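Pesticidal crystal protein Cry2Aa (Bacillus thuringiensis serovar kurstaki, PDB 1I5P) kills dipteran and lepidopteran larvae by binding to their midgut epithelial cells and promoting colloid-osmotic lysis. Local coordinates at residues Q283-F288 / V429-R434; S312-S317 / L356-N361; S334-R339 / G459-L464; G352-N357 / N449-S454. All blocks are in the same frame, centred on the assembly; numbering follows the deposited sequence.

Interaction 1 (Q283-F288 / V429-R434)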
loop_
_atom_site.group_PDB
_atom_site.type_symbol
_atom_site.label_atom_id
_atom_site.label_comp_id
_atom_site.label_asym_id
_atom_site.label_seq_id
_atom_site.Cartn_x
_atom_site.Cartn_y
_atom_site.Cartn_z
ATOM N N GLN A 283 -0.739 7.646 -26.471
ATOM C CA GLN A 283 -0.513 9.050 -26.102
ATOM C C GLN A 283 0.514 9.293 -24.995
ATOM O O GLN A 283 1.354 10.189 -25.101
ATOM C CB GLN A 283 -1.836 9.718 -25.710
ATOM C CG GLN A 283 -2.756 9.985 -26.881
ATOM C CD GLN A 283 -3.955 10.827 -26.505
ATOM O OE1 GLN A 283 -3.833 11.813 -25.780
ATOM N NE2 GLN A 283 -5.124 10.446 -27.008
ATOM N N GLN A 284 0.444 8.505 -23.930
ATOM C CA GLN A 284 1.375 8.658 -22.815
ATOM C C GLN A 284 2.715 8.055 -23.221
ATOM O O GLN A 284 2.985 6.886 -22.962
ATOM C CB GLN A 284 0.803 7.960 -21.582
ATOM C CG GLN A 284 -0.615 8.414 -21.251
ATOM C CD GLN A 284 -1.693 7.625 -21.986
ATOM O OE1 GLN A 284 -1.451 7.043 -23.043
ATOM N NE2 GLN A 284 -2.898 7.615 -21.426
ATOM N N THR A 285 3.558 8.876 -23.840
ATOM C CA THR A 285 4.844 8.430 -24.366
ATOM C C THR A 285 6.120 8.674 -23.572
ATOM O O THR A 285 7.113 7.979 -23.775
ATOM C CB THR A 285 5.073 9.046 -25.757
ATOM O OG1 THR A 285 4.832 10.459 -25.686
ATOM C CG2 THR A 285 4.135 8.433 -26.778
ATOM N N GLN A 286 6.119 9.655 -22.684
ATOM C CA GLN A 286 7.333 9.944 -21.940
ATOM C C GLN A 286 7.886 8.737 -21.190
ATOM O O GLN A 286 7.144 7.961 -20.591
ATOM C CB GLN A 286 7.098 11.110 -20.984
ATOM C CG GLN A 286 8.339 11.555 -20.241
ATOM C CD GLN A 286 8.163 12.910 -19.585
ATOM O OE1 GLN A 286 7.042 13.370 -19.376
ATOM N NE2 GLN A 286 9.271 13.550 -19.247
ATOM N N SER A 287 9.203 8.583 -21.244
ATOM C CA SER A 287 9.867 7.475 -20.579
ATOM C C SER A 287 10.503 8.014 -19.303
ATOM O O SER A 287 10.978 9.147 -19.275
ATOM C CB SER A 287 10.935 6.875 -21.504
ATOM O OG SER A 287 11.416 5.637 -21.011
ATOM N N PHE A 288 10.501 7.216 -18.244
ATOM C CA PHE A 288 11.084 7.661 -16.981
ATOM C C PHE A 288 12.082 6.667 -16.415
ATOM O O PHE A 288 12.020 5.467 -16.704
ATOM C CB PHE A 288 9.991 7.896 -15.926
ATOM C CG PHE A 288 8.923 8.864 -16.354
ATOM C CD1 PHE A 288 7.782 8.415 -17.011
ATOM C CD2 PHE A 288 9.066 10.229 -16.113
ATOM C CE1 PHE A 288 6.795 9.309 -17.422
ATOM C CE2 PHE A 288 8.084 11.132 -16.520
ATOM C CZ PHE A 288 6.949 10.668 -17.178
ATOM N N VAL A 429 -0.323 13.731 -14.919
ATOM C CA VAL A 429 0.857 14.344 -15.504
ATOM C C VAL A 429 0.523 14.901 -16.880
ATOM O O VAL A 429 -0.431 14.461 -17.526
ATOM C CB VAL A 429 2.019 13.332 -15.655
ATOM C CG1 VAL A 429 2.433 12.809 -14.291
ATOM C CG2 VAL A 429 1.603 12.180 -16.559
ATOM N N PRO A 430 1.281 15.912 -17.330
ATOM C CA PRO A 430 1.028 16.489 -18.653
ATOM C C PRO A 430 1.736 15.590 -19.672
ATOM O O PRO A 430 2.447 14.659 -19.285
ATOM C CB PRO A 430 1.683 17.859 -18.550
ATOM C CG PRO A 430 2.887 17.553 -17.720
ATOM C CD PRO A 430 2.274 16.718 -16.599
ATOM N N LEU A 431 1.568 15.869 -20.962
ATOM C CA LEU A 431 2.216 15.053 -21.985
ATOM C C LEU A 431 3.717 14.952 -21.730
ATOM O O LEU A 431 4.309 13.878 -21.841
ATOM C CB LEU A 431 1.967 15.632 -23.381
ATOM C CG LEU A 431 2.593 14.848 -24.546
ATOM C CD1 LEU A 431 2.029 13.434 -24.582
ATOM C CD2 LEU A 431 2.316 15.569 -25.861
ATOM N N VAL A 432 4.330 16.073 -21.371
ATOM C CA VAL A 432 5.762 16.098 -21.099
ATOM C C VAL A 432 6.056 16.866 -19.818
ATOM O O VAL A 432 5.692 18.037 -19.689
ATOM C CB VAL A 432 6.551 16.772 -22.253
ATOM C CG1 VAL A 432 8.045 16.693 -21.976
ATOM C CG2 VAL A 432 6.221 16.106 -23.581
ATOM N N ILE A 433 6.706 16.202 -18.870
ATOM C CA ILE A 433 7.073 16.840 -17.613
ATOM C C ILE A 433 8.471 17.408 -17.816
ATOM O O ILE A 433 9.378 16.695 -18.238
ATOM C CB ILE A 433 7.126 15.831 -16.454
ATOM C CG1 ILE A 433 5.762 15.161 -16.287
ATOM C CG2 ILE A 433 7.564 16.538 -15.173
ATOM C CD1 ILE A 433 5.765 13.993 -15.332
ATOM N N ARG A 434 8.637 18.692 -17.521
ATOM C CA ARG A 434 9.923 19.362 -17.682
ATOM C C ARG A 434 10.977 18.717 -16.788
ATOM O O ARG A 434 10.659 18.223 -15.704
ATOM C CB ARG A 434 9.784 20.848 -17.320
ATOM C CG ARG A 434 8.475 21.479 -17.791
ATOM C CD ARG A 434 8.484 23.003 -17.691
ATOM N NE ARG A 434 8.469 23.535 -16.327
ATOM C CZ ARG A 434 9.397 24.356 -15.833
ATOM N NH1 ARG A 434 10.423 24.726 -16.589
ATOM N NH2 ARG A 434 9.287 24.838 -14.600
HETATM O O HOH W 1 6.032 12.682 -23.862
HETATM O O HOH W 2 4.391 12.623 -18.737
HETATM O O HOH W 3 3.670 11.127 -21.737
#

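Interaction 2 (S312-S317 / L356-N361)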
loop_
_atom_site.group_PDB
_atom_site.type_symbol
_atom_site.label_atom_id
_atom_site.label_comp_id
_atom_site.label_asym_id
_atom_site.label_seq_id
_atom_site.Cartn_x
_atom_site.Cartn_y
_atom_site.Cartn_z
ATOM N N SER A 312 -11.877 18.597 -11.699
ATOM C CA SER A 312 -12.438 19.558 -12.635
ATOM C C SER A 312 -11.419 19.551 -13.763
ATOM O O SER A 312 -10.257 19.207 -13.549
ATOM C CB SER A 312 -12.539 20.958 -12.017
ATOM O OG SER A 312 -11.262 21.556 -11.873
ATOM N N GLY A 313 -11.846 19.902 -14.966
ATOM C CA GLY A 313 -10.904 19.904 -16.063
ATOM C C GLY A 313 -11.480 20.447 -17.348
ATOM O O GLY A 313 -12.650 20.828 -17.414
ATOM N N THR A 314 -10.638 20.488 -18.372
ATOM C CA THR A 314 -11.047 20.975 -19.675
ATOM C C THR A 314 -11.059 19.836 -20.678
ATOM O O THR A 314 -10.001 19.346 -21.074
ATOM C CB THR A 314 -10.081 22.048 -20.201
ATOM O OG1 THR A 314 -9.911 23.069 -19.213
ATOM C CG2 THR A 314 -10.625 22.666 -21.488
ATOM N N ARG A 315 -12.249 19.405 -21.082
ATOM C CA ARG A 315 -12.349 18.345 -22.078
ATOM C C ARG A 315 -12.741 18.970 -23.410
ATOM O O ARG A 315 -13.612 19.843 -23.468
ATOM C CB ARG A 315 -13.392 17.307 -21.676
ATOM C CG ARG A 315 -14.809 17.831 -21.570
ATOM C CD ARG A 315 -15.715 16.707 -21.116
ATOM N NE ARG A 315 -17.000 17.180 -20.618
ATOM C CZ ARG A 315 -17.802 16.446 -19.858
ATOM N NH1 ARG A 315 -17.441 15.215 -19.515
ATOM N NH2 ARG A 315 -18.962 16.937 -19.442
ATOM N N LEU A 316 -12.092 18.529 -24.480
ATOM C CA LEU A 316 -12.390 19.055 -25.803
ATOM C C LEU A 316 -12.692 17.951 -26.808
ATOM O O LEU A 316 -12.051 16.898 -26.803
ATOM C CB LEU A 316 -11.217 19.897 -26.318
ATOM C CG LEU A 316 -10.851 21.174 -25.551
ATOM C CD1 LEU A 316 -9.612 21.803 -26.172
ATOM C CD2 LEU A 316 -12.018 22.151 -25.579
ATOM N N SER A 317 -13.688 18.204 -27.654
ATOM C CA SER A 317 -14.094 17.288 -28.719
ATOM C C SER A 317 -14.065 18.059 -30.030
ATOM O O SER A 317 -15.001 18.786 -30.358
ATOM C CB SER A 317 -15.507 16.754 -28.489
ATOM O OG SER A 317 -15.503 15.642 -27.612
ATOM N N LEU A 356 -6.453 27.578 -19.390
ATOM C CA LEU A 356 -7.742 27.175 -19.937
ATOM C C LEU A 356 -8.789 27.027 -18.845
ATOM O O LEU A 356 -8.485 26.565 -17.748
ATOM C CB LEU A 356 -7.618 25.838 -20.666
ATOM C CG LEU A 356 -6.708 25.695 -21.888
ATOM C CD1 LEU A 356 -6.619 24.219 -22.269
ATOM C CD2 LEU A 356 -7.257 26.518 -23.046
ATOM N N ASN A 357 -10.022 27.418 -19.144
ATOM C CA ASN A 357 -11.102 27.274 -18.180
ATOM C C ASN A 357 -11.628 25.851 -18.266
ATOM O O ASN A 357 -11.771 25.297 -19.355
ATOM C CB ASN A 357 -12.236 28.253 -18.476
ATOM C CG ASN A 357 -11.956 29.649 -17.963
ATOM O OD1 ASN A 357 -11.583 29.838 -16.806
ATOM N ND2 ASN A 357 -12.151 30.642 -18.824
ATOM N N HIS A 358 -11.902 25.260 -17.111
ATOM C CA HIS A 358 -12.421 23.902 -17.058
ATOM C C HIS A 358 -13.910 23.905 -17.381
ATOM O O HIS A 358 -14.647 24.775 -16.922
ATOM C CB HIS A 358 -12.163 23.309 -15.674
ATOM C CG HIS A 358 -10.709 23.177 -15.347
ATOM N ND1 HIS A 358 -10.255 22.760 -14.114
ATOM C CD2 HIS A 358 -9.604 23.387 -16.102
ATOM C CE1 HIS A 358 -8.934 22.718 -14.123
ATOM N NE2 HIS A 358 -8.515 23.094 -15.319
ATOM N N ASN A 359 -14.349 22.937 -18.177
ATOM C CA ASN A 359 -15.750 22.858 -18.576
ATOM C C ASN A 359 -16.506 21.672 -18.002
ATOM O O ASN A 359 -17.556 21.293 -18.518
ATOM C CB ASN A 359 -15.866 22.837 -20.105
ATOM C CG ASN A 359 -14.908 21.853 -20.753
ATOM O OD1 ASN A 359 -14.271 21.049 -20.077
ATOM N ND2 ASN A 359 -14.809 21.911 -22.078
ATOM N N PHE A 360 -15.983 21.079 -16.940
ATOM C CA PHE A 360 -16.677 19.961 -16.323
ATOM C C PHE A 360 -16.111 19.644 -14.945
ATOM O O PHE A 360 -14.937 19.893 -14.679
ATOM C CB PHE A 360 -16.617 18.725 -17.237
ATOM C CG PHE A 360 -15.351 17.921 -17.106
ATOM C CD1 PHE A 360 -15.258 16.893 -16.172
ATOM C CD2 PHE A 360 -14.251 18.189 -17.912
ATOM C CE1 PHE A 360 -14.088 16.142 -16.044
ATOM C CE2 PHE A 360 -13.080 17.448 -17.792
ATOM C CZ PHE A 360 -12.999 16.422 -16.856
ATOM N N ASN A 361 -16.969 19.121 -14.066
ATOM C CA ASN A 361 -16.599 18.732 -12.702
ATOM C C ASN A 361 -17.152 17.339 -12.413
ATOM O O ASN A 361 -18.363 17.111 -12.461
ATOM C CB ASN A 361 -17.151 19.721 -11.667
ATOM C CG ASN A 361 -16.302 20.975 -11.541
ATOM O OD1 ASN A 361 -16.495 21.943 -12.278
ATOM N ND2 ASN A 361 -15.351 20.962 -10.606
HETATM O O HOH W 4 -18.410 19.598 -21.287
#

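Interaction 3 (S334-R339 / G459-L464)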
loop_
_atom_site.group_PDB
_atom_site.type_symbol
_atom_site.label_atom_id
_atom_site.label_comp_id
_atom_site.label_asym_id
_atom_site.label_seq_id
_atom_site.Cartn_x
_atom_site.Cartn_y
_atom_site.Cartn_z
ATOM N N SER A 334 -9.956 15.059 -26.068
ATOM C CA SER A 334 -8.857 15.241 -25.136
ATOM C C SER A 334 -9.191 15.957 -23.835
ATOM O O SER A 334 -10.196 16.663 -23.732
ATOM C CB SER A 334 -7.745 16.017 -25.833
ATOM O OG SER A 334 -8.221 17.289 -26.244
ATOM N N LEU A 335 -8.327 15.743 -22.845
ATOM C CA LEU A 335 -8.423 16.388 -21.540
ATOM C C LEU A 335 -7.164 17.239 -21.535
ATOM O O LEU A 335 -6.049 16.724 -21.414
ATOM C CB LEU A 335 -8.373 15.372 -20.395
ATOM C CG LEU A 335 -8.311 16.005 -18.997
ATOM C CD1 LEU A 335 -9.554 16.847 -18.749
ATOM C CD2 LEU A 335 -8.177 14.918 -17.938
ATOM N N ASN A 336 -7.353 18.541 -21.691
ATOM C CA ASN A 336 -6.249 19.480 -21.773
ATOM C C ASN A 336 -5.748 20.036 -20.453
ATOM O O ASN A 336 -4.600 20.473 -20.356
ATOM C CB ASN A 336 -6.659 20.634 -22.692
ATOM C CG ASN A 336 -6.859 20.192 -24.136
ATOM O OD1 ASN A 336 -7.520 19.188 -24.410
ATOM N ND2 ASN A 336 -6.290 20.948 -25.066
ATOM N N SER A 337 -6.607 20.017 -19.440
ATOM C CA SER A 337 -6.254 20.551 -18.133
ATOM C C SER A 337 -7.076 19.869 -17.053
ATOM O O SER A 337 -8.218 19.471 -17.287
ATOM C CB SER A 337 -6.520 22.058 -18.102
ATOM O OG SER A 337 -6.162 22.620 -16.850
ATOM N N ALA A 338 -6.502 19.752 -15.865
ATOM C CA ALA A 338 -7.204 19.105 -14.774
ATOM C C ALA A 338 -6.695 19.532 -13.414
ATOM O O ALA A 338 -5.558 19.976 -13.268
ATOM C CB ALA A 338 -7.087 17.589 -14.913
ATOM N N ARG A 339 -7.558 19.396 -12.418
ATOM C CA ARG A 339 -7.209 19.726 -11.050
ATOM C C ARG A 339 -8.105 18.875 -10.168
ATOM O O ARG A 339 -9.305 18.760 -10.412
ATOM C CB ARG A 339 -7.425 21.218 -10.774
ATOM C CG ARG A 339 -7.056 21.657 -9.355
ATOM C CD ARG A 339 -6.810 23.161 -9.294
ATOM N NE ARG A 339 -7.923 23.921 -9.862
ATOM C CZ ARG A 339 -7.849 25.201 -10.226
ATOM N NH1 ARG A 339 -6.714 25.874 -10.080
ATOM N NH2 ARG A 339 -8.914 25.808 -10.740
ATOM N N GLY A 459 -2.601 24.272 -24.827
ATOM C CA GLY A 459 -3.796 23.473 -24.648
ATOM C C GLY A 459 -3.330 22.241 -23.890
ATOM O O GLY A 459 -4.009 21.742 -22.997
ATOM N N ALA A 460 -2.142 21.770 -24.258
ATOM C CA ALA A 460 -1.510 20.607 -23.647
ATOM C C ALA A 460 -2.453 19.440 -23.359
ATOM O O ALA A 460 -3.560 19.359 -23.896
ATOM C CB ALA A 460 -0.798 21.025 -22.367
ATOM N N ARG A 461 -1.996 18.538 -22.499
ATOM C CA ARG A 461 -2.772 17.364 -22.138
ATOM C C ARG A 461 -2.599 17.011 -20.668
ATOM O O ARG A 461 -1.576 17.312 -20.058
ATOM C CB ARG A 461 -2.340 16.169 -22.991
ATOM C CG ARG A 461 -2.678 16.284 -24.474
ATOM C CD ARG A 461 -4.151 16.043 -24.719
ATOM N NE ARG A 461 -4.474 15.965 -26.141
ATOM C CZ ARG A 461 -4.585 17.012 -26.951
ATOM N NH1 ARG A 461 -4.400 18.240 -26.488
ATOM N NH2 ARG A 461 -4.889 16.826 -28.226
ATOM N N ALA A 462 -3.620 16.373 -20.106
ATOM C CA ALA A 462 -3.591 15.939 -18.719
ATOM C C ALA A 462 -3.920 14.452 -18.694
ATOM O O ALA A 462 -4.972 14.042 -19.172
ATOM C CB ALA A 462 -4.613 16.715 -17.897
ATOM N N TYR A 463 -3.005 13.652 -18.158
ATOM C CA TYR A 463 -3.205 12.213 -18.048
ATOM C C TYR A 463 -3.232 11.886 -16.561
ATOM O O TYR A 463 -2.218 11.978 -15.875
ATOM C CB TYR A 463 -2.075 11.471 -18.764
ATOM C CG TYR A 463 -2.013 11.803 -20.241
ATOM C CD1 TYR A 463 -1.016 12.636 -20.754
ATOM C CD2 TYR A 463 -2.976 11.309 -21.119
ATOM C CE1 TYR A 463 -0.983 12.968 -22.116
ATOM C CE2 TYR A 463 -2.957 11.633 -22.475
ATOM C CZ TYR A 463 -1.960 12.459 -22.969
ATOM O OH TYR A 463 -1.959 12.763 -24.313
ATOM N N LEU A 464 -4.409 11.508 -16.075
ATOM C CA LEU A 464 -4.615 11.229 -14.662
ATOM C C LEU A 464 -4.083 9.908 -14.137
ATOM O O LEU A 464 -3.942 8.925 -14.873
ATOM C CB LEU A 464 -6.103 11.349 -14.329
ATOM C CG LEU A 464 -6.748 12.634 -14.853
ATOM C CD1 LEU A 464 -8.183 12.721 -14.373
ATOM C CD2 LEU A 464 -5.948 13.842 -14.384
#

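Interaction 4 (G352-N357 / N449-S454)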
loop_
_atom_site.group_PDB
_atom_site.type_symbol
_atom_site.label_atom_id
_atom_site.label_comp_id
_atom_site.label_asym_id
_atom_site.label_seq_id
_atom_site.Cartn_x
_atom_site.Cartn_y
_atom_site.Cartn_z
ATOM N N GLY A 352 -1.548 19.893 -16.743
ATOM C CA GLY A 352 -1.763 20.249 -18.131
ATOM C C GLY A 352 -1.749 21.756 -18.299
ATOM O O GLY A 352 -0.984 22.453 -17.632
ATOM N N ALA A 353 -2.598 22.258 -19.187
ATOM C CA ALA A 353 -2.670 23.689 -19.450
ATOM C C ALA A 353 -3.127 24.486 -18.236
ATOM O O ALA A 353 -4.047 24.079 -17.515
ATOM C CB ALA A 353 -3.608 23.954 -20.621
ATOM N N THR A 354 -2.477 25.625 -18.019
ATOM C CA THR A 354 -2.808 26.503 -16.908
ATOM C C THR A 354 -3.518 27.755 -17.407
ATOM O O THR A 354 -3.813 28.661 -16.628
ATOM C CB THR A 354 -1.552 26.943 -16.141
ATOM O OG1 THR A 354 -0.655 27.615 -17.037
ATOM C CG2 THR A 354 -0.854 25.741 -15.525
ATOM N N ASN A 355 -3.798 27.812 -18.704
ATOM C CA ASN A 355 -4.474 28.979 -19.256
ATOM C C ASN A 355 -5.810 28.626 -19.885
ATOM O O ASN A 355 -6.252 29.294 -20.812
ATOM C CB ASN A 355 -3.594 29.675 -20.301
ATOM C CG ASN A 355 -3.438 28.857 -21.575
ATOM O OD1 ASN A 355 -3.140 29.401 -22.640
ATOM N ND2 ASN A 355 -3.624 27.545 -21.468
ATOM N N LEU A 356 -6.453 27.578 -19.390
ATOM C CA LEU A 356 -7.742 27.175 -19.937
ATOM C C LEU A 356 -8.789 27.027 -18.845
ATOM O O LEU A 356 -8.485 26.565 -17.748
ATOM C CB LEU A 356 -7.618 25.838 -20.666
ATOM C CG LEU A 356 -6.708 25.695 -21.888
ATOM C CD1 LEU A 356 -6.619 24.219 -22.269
ATOM C CD2 LEU A 356 -7.257 26.518 -23.046
ATOM N N ASN A 357 -10.022 27.418 -19.144
ATOM C CA ASN A 357 -11.102 27.274 -18.180
ATOM C C ASN A 357 -11.628 25.851 -18.266
ATOM O O ASN A 357 -11.771 25.297 -19.355
ATOM C CB ASN A 357 -12.236 28.253 -18.476
ATOM C CG ASN A 357 -11.956 29.649 -17.963
ATOM O OD1 ASN A 357 -11.583 29.838 -16.806
ATOM N ND2 ASN A 357 -12.151 30.642 -18.824
ATOM N N ASN A 449 2.083 23.873 -10.158
ATOM C CA ASN A 449 1.476 23.538 -11.442
ATOM C C ASN A 449 2.460 22.766 -12.314
ATOM O O ASN A 449 3.549 23.250 -12.612
ATOM C CB ASN A 449 1.031 24.809 -12.167
ATOM C CG ASN A 449 -0.023 25.580 -11.401
ATOM O OD1 ASN A 449 -0.846 24.997 -10.691
ATOM N ND2 ASN A 449 -0.016 26.901 -11.557
ATOM N N ILE A 450 2.073 21.557 -12.708
ATOM C CA ILE A 450 2.924 20.718 -13.546
ATOM C C ILE A 450 2.414 20.772 -14.982
ATOM O O ILE A 450 1.484 20.053 -15.353
ATOM C CB ILE A 450 2.922 19.253 -13.052
ATOM C CG1 ILE A 450 3.243 19.209 -11.555
ATOM C CG2 ILE A 450 3.942 18.436 -13.830
ATOM C CD1 ILE A 450 4.552 19.889 -11.178
ATOM N N GLU A 451 3.027 21.634 -15.788
ATOM C CA GLU A 451 2.617 21.815 -17.179
ATOM C C GLU A 451 3.735 21.462 -18.159
ATOM O O GLU A 451 4.908 21.399 -17.782
ATOM C CB GLU A 451 2.165 23.275 -17.371
ATOM C CG GLU A 451 1.768 23.687 -18.782
ATOM C CD GLU A 451 1.190 25.099 -18.830
ATOM O OE1 GLU A 451 1.748 26.000 -18.164
ATOM O OE2 GLU A 451 0.179 25.315 -19.537
ATOM N N SER A 452 3.364 21.218 -19.413
ATOM C CA SER A 452 4.336 20.889 -20.451
ATOM C C SER A 452 5.246 22.080 -20.713
ATOM O O SER A 452 4.832 23.231 -20.556
ATOM C CB SER A 452 3.628 20.524 -21.759
ATOM O OG SER A 452 3.180 19.178 -21.761
ATOM N N PRO A 453 6.495 21.820 -21.131
ATOM C CA PRO A 453 7.441 22.901 -21.412
ATOM C C PRO A 453 6.849 23.780 -22.493
ATOM O O PRO A 453 6.070 23.294 -23.308
ATOM C CB PRO A 453 8.680 22.151 -21.898
ATOM C CG PRO A 453 8.573 20.837 -21.186
ATOM C CD PRO A 453 7.118 20.517 -21.407
ATOM N N SER A 454 7.197 25.065 -22.497
ATOM C CA SER A 454 6.680 25.970 -23.522
ATOM C C SER A 454 7.025 25.440 -24.905
ATOM O O SER A 454 8.106 24.890 -25.118
ATOM C CB SER A 454 7.263 27.374 -23.351
ATOM O OG SER A 454 6.415 28.184 -22.551
#

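Interaction 1 (Q283-F288 / V429-R434)
Gln286 reaches across to Ile433 and grips its backbone with both ends of its amide. OE1 of Gln286 accepts from Ile433 N at 2.9 Å in a nearly straight bond (169° at the hydrogen), the donor lying 16° from the plane of the amide carbonyl. NE2 of Gln286 gives a weak bond back to Ile433 O at 3.3 Å. With CG anti to the backbone N (chi1 -176°) and the chain extended beyond it, the amide is carried straight out to this single residue.

Three waters join the two segments as well. One bridges Thr285 OG1 and Leu431 O; a second accepts from Gln286 N and donates to Leu431 O; a third lies between Gln286 OE1 and Pro430 O, in the plane of the Phe288 ring at its edge.

The apolar contact is Phe288 with Ile433: CD1 of Ile433 touches the Phe288 ring at CE2, 3.9 Å away, the two side chains crossing at about a right angle, and Leu438 packs on both. Elsewhere a methyl, CD1 of Leu431, lies 3.4 Å from the carbonyl oxygen, O, of Gln283.

Helices 238-259 and 293-300 also pack on Phe288. The arrangement is a loop-to-loop junction of the beta-prism middle domain of a three-domain delta-endotoxin, next to the helical domain, in which the glutamine amide meets both backbone polar groups of Ile433, much as a neighbouring strand would.

Interaction 2 (S312-S317 / L356-N361)
Strand 308-321 and the start of strand 360-363 meet antiparallel at Ser312 and Asn361, a non-hydrogen-bonded pair with CA atoms 4.2 Å apart, and Gly313 N donates to Phe360 O just beyond. Past this point the chain of 356-359 diverges; Asn359 N still gives a weak bond to Gly313 O, but side chains carry much of the contact.

Asn359 does this most plainly. Its OD1 accepts from Arg315 N at 2.8 Å, in the carbonyl plane and on a lone pair, while its ND2 donates to Arg315 O, also at 2.8 Å. One amide therefore holds both backbone polar groups of Arg315, as a neighbouring strand would. The CG of Asn359 sits between its own backbone N and carbonyl carbon (chi1 47°), and the amide beyond it meets Arg315.

This is the edge of a sheet in the beta-prism middle domain, where strand 308-321 has strand 329-342 as its other neighbour. His358 spans the two: ND1 shares a 2.7 Å hydrogen bond with Ser312 OG, which lies in the ring plane, and NE2 bonds Ser337 OG on strand 329-342. Gly313 CA sits over one face of the imidazole, 3.5 Å from its centroid, in a CH-pi contact. Thr314 OG1 gives a weak bond to Asn357 O.

Gly313 also lies against the Phe360 ring, its N over one face. The guanidinium of Arg315 lies flat on Phe360, planes 19° apart and centres 4.7 Å apart; CB of Phe360 lies over one face of the guanidinium, offset toward the rim. A water accepts from Arg315 NE, and Arg315 NH1 reaches Ala408 O.

Interaction 3 (S334-R339 / G459-L464)
Arg461 packs against Ser334 where two sheets of the beta-prism middle domain meet: strand 334-339 belongs to one, strand 462-464 to another, and their axes cross at 82° with a closest approach of 6.4 Å. A backbone bond joins them, Ala462 N to Leu335 O at 2.8 Å.

From CB, which lies near Leu335 O, the arginine chain bends at chi2 (-75°), bringing CD back to lie close to both Ser334 CB and Leu335 O. NE then comes within 3.3 Å of Ser334 CB, and CZ is only slightly farther from the same carbon, so this methylene covers one face of the guanidinium, offset toward its rim. At the tip, NH2 stays near Ser334. Arg461 NH1 turns to its own segment and donates to Ala460 O at 2.9 Å; the acceptor lies in the guanidinium plane, but the donor stands 48° out of the carbonyl plane. NH1 also runs beside the amide of Asn336, the two side chains pointing the same way with their planes 34° apart.

The rest of the contact is aliphatic. Leu335 CG meets Ala462 CB at 3.9 Å, and Leu335 CD2 reaches Leu464 CG. Ala338 CB touches both Ala462 CB and Leu464 CD2; Ile311 of strand 308-321 also packs on Leu464.

The Asn336 amide is held on its oxygen side by Ser334, two residues back: Ser334 OG donates to Asn336 OD1 at 2.7 Å, in the carbonyl plane.

Interaction 4 (G352-N357 / N449-S454)
Glu451 takes two hydrogen bonds from Thr354, one on each carboxylate oxygen. Thr354 N donates to Glu451 OE2 at 3.1 Å, and Thr354 OG1 donates to Glu451 OE1 at the same 3.1 Å. Both donors stand above the carboxylate plane, by 61° and 39° respectively. The threonine hydroxyl sits between its own backbone N and carbonyl carbon (chi1 58°), and the extended glutamate chain brings its carboxylate up to both hydroxyl and N-H.

A weaker backbone bond, Gly352 N to Ile450 O at 3.3 Å, lies nearer the sheet. Between the two sets of bonds the glutamate's aliphatic part passes close over the glycine carbonyl, with Glu451 CG 3.2 Å from Gly352 O, while OE2 approaches Ala353 CA.

Packing is slight: Thr354 CG2 touches Asn449 CB at 4.0 Å, and Asn449 OD1 turns to Leu350 N. The side chain of Ile450 leaves in the other direction at CB and packs on Phe295 and Leu299 of helix 293-300.

The arrangement is one of loop against loop, in which a carboxylate bonds to the loop after strand 351-352, in the beta-prism middle domain of the delta-endotoxin.

All four contacts lie in the middle, beta-prism domain, on the same side of the chain's centre. Interaction 3 is the hub: its centre is about 8 Å from those of interactions 2 and 4 and about 12 Å from that of interaction 1. It shares a sheet with interaction 2 through strands 308-321 and 329-342, and another with interaction 1 through strands 422-430 and 462-469. Interactions 2 and 4 share Leu356 and Asn357. Along the chain the first segments come in the order 1, 2, 3, 4, and the later halves of 1, 4 and 3 follow at 429-464, so residues 429-464 pack back on segments from 283-357, and interaction 3 joins the two sheets.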